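Local atomic coordinates of prolyl-tRNA synthetase (Giardia lamblia ATCC 50803, PDB entry 3IAL), a protein that probably joins L-proline to tRNA(Pro) at the expense of ATP, and binds the prolyl-adenylate intermediate of that reaction. Residues 370-382 against 389-401. Numbering follows the deposited sequence.
Sequences QRDLANGQCIVVP and QKRVIPITEVMKV
Val380 and Ile393 meet on one face of an antiparallel beta hairpin, where the branch CG2 of Val380 touches the end of the isoleucine, CD1, at 3.7 Å. On the same face SG of Cys378 rests 3.8 Å from CG2 of Val398, in the helix that follows the second strand. The cysteine sulfur stands between its backbone N and carbonyl carbon (chi1 66°), and from there it reaches that helix. Near the hairpin's open end Gln377 bends at chi2 (-68°) and lies alongside the ring of Pro394, pointing the same way. Its OE1 comes within 3.3 Å of Pro394 CD, while its CB and CG touch Val392 CG1, the two side chains crossing at about a right angle. Gly376, the positive-phi residue of the Schellman motif that ends helix 370-374, turns its O to Ile395 N for a 2.7 Å hydrogen bond, and CD1 of Ile395 meets CD1 of Leu373. Toward the turn, Pro382 CG sits 3.7 Å above one face of the Arg391 guanidinium, offset toward its rim. NH1 of that group bonds to Gln389 O almost in the guanidinium plane, and NE forms a salt bridge with Glu420, so the group is held through two of its nitrogens. Paired backbone bonds link Cys378 with Ile393 and Val380 with Arg391; in an antiparallel hairpin such pairs set the register, and facing residues send their side chains to one face. Within the anticodon-binding domain, strand 391-394 is an outermost strand of a five-stranded mixed sheet; strand 377-382 joins it to strand 364-369, helix 416-438 packs against Pro382 and Ile393, and helix 315-334 meets Ile395.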
loop_
_atom_site.group_PDB
_atom_site.type_symbol
_atom_site.label_atom_id
_atom_site.label_comp_id
_atom_site.label_asym_id
_atom_site.label_seq_id
_atom_site.Cartn_x
_atom_site.Cartn_y
_atom_site.Cartn_z
ATOM N N GLN B 370 27.473 20.213 25.017
ATOM C CA GLN B 370 28.849 20.714 25.006
ATOM C C GLN B 370 29.751 19.911 25.938
ATOM O O GLN B 370 30.818 19.455 25.533
ATOM C CB GLN B 370 28.878 22.203 25.389
ATOM C CG GLN B 370 30.278 22.816 25.464
ATOM C CD GLN B 370 30.288 24.205 26.083
ATOM O OE1 GLN B 370 29.332 24.972 25.949
ATOM N NE2 GLN B 370 31.384 24.538 26.758
ATOM N N ARG B 371 29.318 19.745 27.185
ATOM C CA ARG B 371 30.123 19.061 28.198
ATOM C C ARG B 371 30.433 17.625 27.782
ATOM O O ARG B 371 31.592 17.220 27.751
ATOM C CB ARG B 371 29.415 19.082 29.556
ATOM C CG ARG B 371 30.163 18.347 30.665
ATOM C CD ARG B 371 29.519 18.557 32.027
ATOM N NE ARG B 371 29.629 17.360 32.864
ATOM C CZ ARG B 371 28.811 16.305 32.807
ATOM N NH1 ARG B 371 27.790 16.263 31.948
ATOM N NH2 ARG B 371 29.017 15.274 33.621
ATOM N N ASP B 372 29.396 16.867 27.446
ATOM C CA ASP B 372 29.569 15.467 27.054
ATOM C C ASP B 372 30.405 15.319 25.776
ATOM O O ASP B 372 31.187 14.374 25.652
ATOM C CB ASP B 372 28.207 14.777 26.909
ATOM C CG ASP B 372 27.481 14.633 28.241
ATOM O OD1 ASP B 372 26.327 15.095 28.346
ATOM O OD2 ASP B 372 28.075 14.079 29.194
ATOM N N LEU B 373 30.243 16.259 24.843
ATOM C CA LEU B 373 31.057 16.306 23.623
ATOM C C LEU B 373 32.544 16.493 23.934
ATOM O O LEU B 373 33.400 15.969 23.221
ATOM C CB LEU B 373 30.581 17.434 22.700
ATOM C CG LEU B 373 31.362 17.613 21.390
ATOM C CD1 LEU B 373 31.357 16.323 20.574
ATOM C CD2 LEU B 373 30.808 18.766 20.571
ATOM N N ALA B 374 32.839 17.247 24.994
ATOM C CA ALA B 374 34.213 17.445 25.466
ATOM C C ALA B 374 34.797 16.138 26.005
ATOM O O ALA B 374 35.976 15.843 25.793
ATOM C CB ALA B 374 34.252 18.524 26.544
ATOM N N ASN B 375 33.964 15.362 26.701
ATOM C CA ASN B 375 34.369 14.051 27.217
ATOM C C ASN B 375 34.223 12.922 26.180
ATOM O O ASN B 375 34.539 11.772 26.472
ATOM C CB ASN B 375 33.577 13.707 28.490
ATOM C CG ASN B 375 33.952 14.586 29.679
ATOM O OD1 ASN B 375 35.126 14.872 29.916
ATOM N ND2 ASN B 375 32.948 15.003 30.445
ATOM N N GLY B 376 33.753 13.249 24.978
ATOM C CA GLY B 376 33.572 12.256 23.912
ATOM C C GLY B 376 32.394 11.304 24.121
ATOM O O GLY B 376 32.371 10.212 23.556
ATOM N N GLN B 377 31.413 11.721 24.920
ATOM C CA GLN B 377 30.274 10.876 25.270
ATOM C C GLN B 377 28.958 11.490 24.799
ATOM O O GLN B 377 28.872 12.696 24.547
ATOM C CB GLN B 377 30.200 10.671 26.789
ATOM C CG GLN B 377 31.514 10.249 27.461
ATOM C CD GLN B 377 31.973 8.845 27.084
ATOM O OE1 GLN B 377 31.159 7.949 26.849
ATOM N NE2 GLN B 377 33.287 8.648 27.042
ATOM N N CYS B 378 27.943 10.635 24.678
ATOM C CA CYS B 378 26.555 11.069 24.575
ATOM C C CYS B 378 25.687 10.172 25.461
ATOM O O CYS B 378 26.130 9.121 25.912
ATOM C CB CYS B 378 26.066 11.027 23.127
ATOM S SG CYS B 378 25.965 9.374 22.438
ATOM N N ILE B 379 24.457 10.603 25.713
ATOM C CA ILE B 379 23.548 9.873 26.578
ATOM C C ILE B 379 22.468 9.231 25.720
ATOM O O ILE B 379 21.803 9.918 24.942
ATOM C CB ILE B 379 22.915 10.801 27.631
ATOM C CG1 ILE B 379 24.012 11.450 28.482
ATOM C CG2 ILE B 379 21.955 10.040 28.524
ATOM C CD1 ILE B 379 24.611 12.705 27.851
ATOM N N VAL B 380 22.321 7.914 25.860
ATOM C CA VAL B 380 21.345 7.136 25.114
ATOM C C VAL B 380 20.353 6.512 26.096
ATOM O O VAL B 380 20.746 5.789 27.005
ATOM C CB VAL B 380 22.029 6.034 24.272
ATOM C CG1 VAL B 380 21.002 5.258 23.471
ATOM C CG2 VAL B 380 23.074 6.641 23.343
ATOM N N VAL B 381 19.069 6.801 25.900
ATOM C CA VAL B 381 18.017 6.406 26.835
ATOM C C VAL B 381 16.932 5.633 26.087
ATOM O O VAL B 381 16.261 6.206 25.235
ATOM C CB VAL B 381 17.385 7.649 27.501
ATOM C CG1 VAL B 381 16.318 7.240 28.530
ATOM C CG2 VAL B 381 18.473 8.528 28.153
ATOM N N PRO B 382 16.777 4.325 26.378
ATOM C CA PRO B 382 15.676 3.574 25.772
ATOM C C PRO B 382 14.344 3.904 26.438
ATOM O O PRO B 382 14.312 4.266 27.613
ATOM C CB PRO B 382 16.052 2.099 26.014
ATOM C CG PRO B 382 17.397 2.106 26.646
ATOM C CD PRO B 382 17.620 3.462 27.218
ATOM N N GLN B 389 17.892 4.351 33.891
ATOM C CA GLN B 389 18.885 3.433 33.337
ATOM C C GLN B 389 19.468 3.963 32.019
ATOM O O GLN B 389 19.634 3.219 31.057
ATOM C CB GLN B 389 18.264 2.045 33.150
ATOM C CG GLN B 389 17.708 1.444 34.443
ATOM C CD GLN B 389 17.097 0.066 34.244
ATOM O OE1 GLN B 389 15.901 -0.137 34.469
ATOM N NE2 GLN B 389 17.917 -0.886 33.820
ATOM N N LYS B 390 19.793 5.253 31.996
ATOM C CA LYS B 390 20.474 5.864 30.857
ATOM C C LYS B 390 21.825 5.202 30.604
ATOM O O LYS B 390 22.480 4.739 31.547
ATOM C CB LYS B 390 20.692 7.360 31.099
ATOM C CG LYS B 390 21.734 7.679 32.163
ATOM C CD LYS B 390 21.850 9.173 32.428
ATOM C CE LYS B 390 22.928 9.454 33.467
ATOM N NZ LYS B 390 23.077 10.906 33.761
ATOM N N ARG B 391 22.229 5.160 29.334
ATOM C CA ARG B 391 23.539 4.639 28.949
ATOM C C ARG B 391 24.446 5.773 28.496
ATOM O O ARG B 391 24.069 6.585 27.646
ATOM C CB ARG B 391 23.418 3.622 27.810
ATOM C CG ARG B 391 22.729 2.319 28.195
ATOM C CD ARG B 391 21.220 2.364 27.984
ATOM N NE ARG B 391 20.681 1.007 27.858
ATOM C CZ ARG B 391 19.991 0.352 28.793
ATOM N NH1 ARG B 391 19.702 0.913 29.963
ATOM N NH2 ARG B 391 19.576 -0.888 28.545
ATOM N N VAL B 392 25.638 5.826 29.072
ATOM C CA VAL B 392 26.685 6.706 28.590
ATOM C C VAL B 392 27.494 5.911 27.570
ATOM O O VAL B 392 28.086 4.890 27.900
ATOM C CB VAL B 392 27.579 7.202 29.743
ATOM C CG1 VAL B 392 28.704 8.075 29.219
ATOM C CG2 VAL B 392 26.738 7.970 30.758
ATOM N N ILE B 393 27.476 6.367 26.327
ATOM C CA ILE B 393 28.160 5.691 25.239
ATOM C C ILE B 393 29.061 6.705 24.564
ATOM O O ILE B 393 28.602 7.800 24.229
ATOM C CB ILE B 393 27.174 5.143 24.177
ATOM C CG1 ILE B 393 26.030 4.364 24.835
ATOM C CG2 ILE B 393 27.912 4.254 23.178
ATOM C CD1 ILE B 393 25.178 3.578 23.835
ATOM N N PRO B 394 30.354 6.364 24.388
ATOM C CA PRO B 394 31.260 7.229 23.638
ATOM C C PRO B 394 30.717 7.519 22.243
ATOM O O PRO B 394 30.106 6.646 21.643
ATOM C CB PRO B 394 32.549 6.402 23.558
ATOM C CG PRO B 394 32.516 5.555 24.778
ATOM C CD PRO B 394 31.068 5.234 25.016
ATOM N N ILE B 395 30.931 8.736 21.749
ATOM C CA ILE B 395 30.437 9.141 20.438
ATOM C C ILE B 395 31.085 8.300 19.350
ATOM O O ILE B 395 30.419 7.903 18.395
ATOM C CB ILE B 395 30.679 10.646 20.162
ATOM C CG1 ILE B 395 29.803 11.505 21.075
ATOM C CG2 ILE B 395 30.361 10.992 18.701
ATOM C CD1 ILE B 395 30.011 12.997 20.894
ATOM N N THR B 396 32.381 8.024 19.510
ATOM C CA THR B 396 33.124 7.165 18.587
ATOM C C THR B 396 32.473 5.786 18.446
ATOM O O THR B 396 32.311 5.286 17.338
ATOM C CB THR B 396 34.589 6.987 19.041
ATOM O OG1 THR B 396 34.616 6.449 20.367
ATOM C CG2 THR B 396 35.339 8.325 19.013
ATOM N N GLU B 397 32.089 5.187 19.571
ATOM C CA GLU B 397 31.395 3.891 19.567
ATOM C C GLU B 397 30.068 3.987 18.809
ATOM O O GLU B 397 29.764 3.136 17.979
ATOM C CB GLU B 397 31.164 3.405 21.002
ATOM C CG GLU B 397 30.740 1.946 21.116
ATOM C CD GLU B 397 30.667 1.455 22.555
ATOM O OE1 GLU B 397 31.426 1.966 23.411
ATOM O OE2 GLU B 397 29.854 0.545 22.832
ATOM N N VAL B 398 29.292 5.034 19.090
ATOM C CA VAL B 398 28.026 5.281 18.392
ATOM C C VAL B 398 28.204 5.402 16.866
ATOM O O VAL B 398 27.334 4.966 16.105
ATOM C CB VAL B 398 27.304 6.529 18.965
ATOM C CG1 VAL B 398 26.167 6.970 18.072
ATOM C CG2 VAL B 398 26.798 6.243 20.380
ATOM N N MET B 399 29.326 5.978 16.428
ATOM C CA MET B 399 29.637 6.102 14.997
ATOM C C MET B 399 30.234 4.798 14.426
ATOM O O MET B 399 30.289 4.619 13.209
ATOM C CB MET B 399 30.625 7.250 14.751
ATOM C CG MET B 399 30.217 8.618 15.329
ATOM S SD MET B 399 29.143 9.620 14.282
ATOM C CE MET B 399 30.254 10.060 12.951
ATOM N N LYS B 400 30.677 3.900 15.308
ATOM C CA LYS B 400 31.323 2.652 14.908
ATOM C C LYS B 400 30.322 1.690 14.271
ATOM O O LYS B 400 29.334 1.309 14.898
ATOM C CB LYS B 400 31.987 1.991 16.115
ATOM C CG LYS B 400 32.661 0.654 15.861
ATOM C CD LYS B 400 33.365 0.220 17.138
ATOM C CE LYS B 400 33.856 -1.208 17.101
ATOM N NZ LYS B 400 34.649 -1.536 18.339
ATOM N N VAL B 401 30.601 1.315 13.024
ATOM C CA VAL B 401 29.781 0.390 12.256
ATOM C C VAL B 401 30.693 -0.681 11.667
ATOM O O VAL B 401 31.679 -0.358 11.001
ATOM C CB VAL B 401 29.041 1.123 11.106
ATOM C CG1 VAL B 401 28.226 0.140 10.267
ATOM C CG2 VAL B 401 28.140 2.234 11.666
#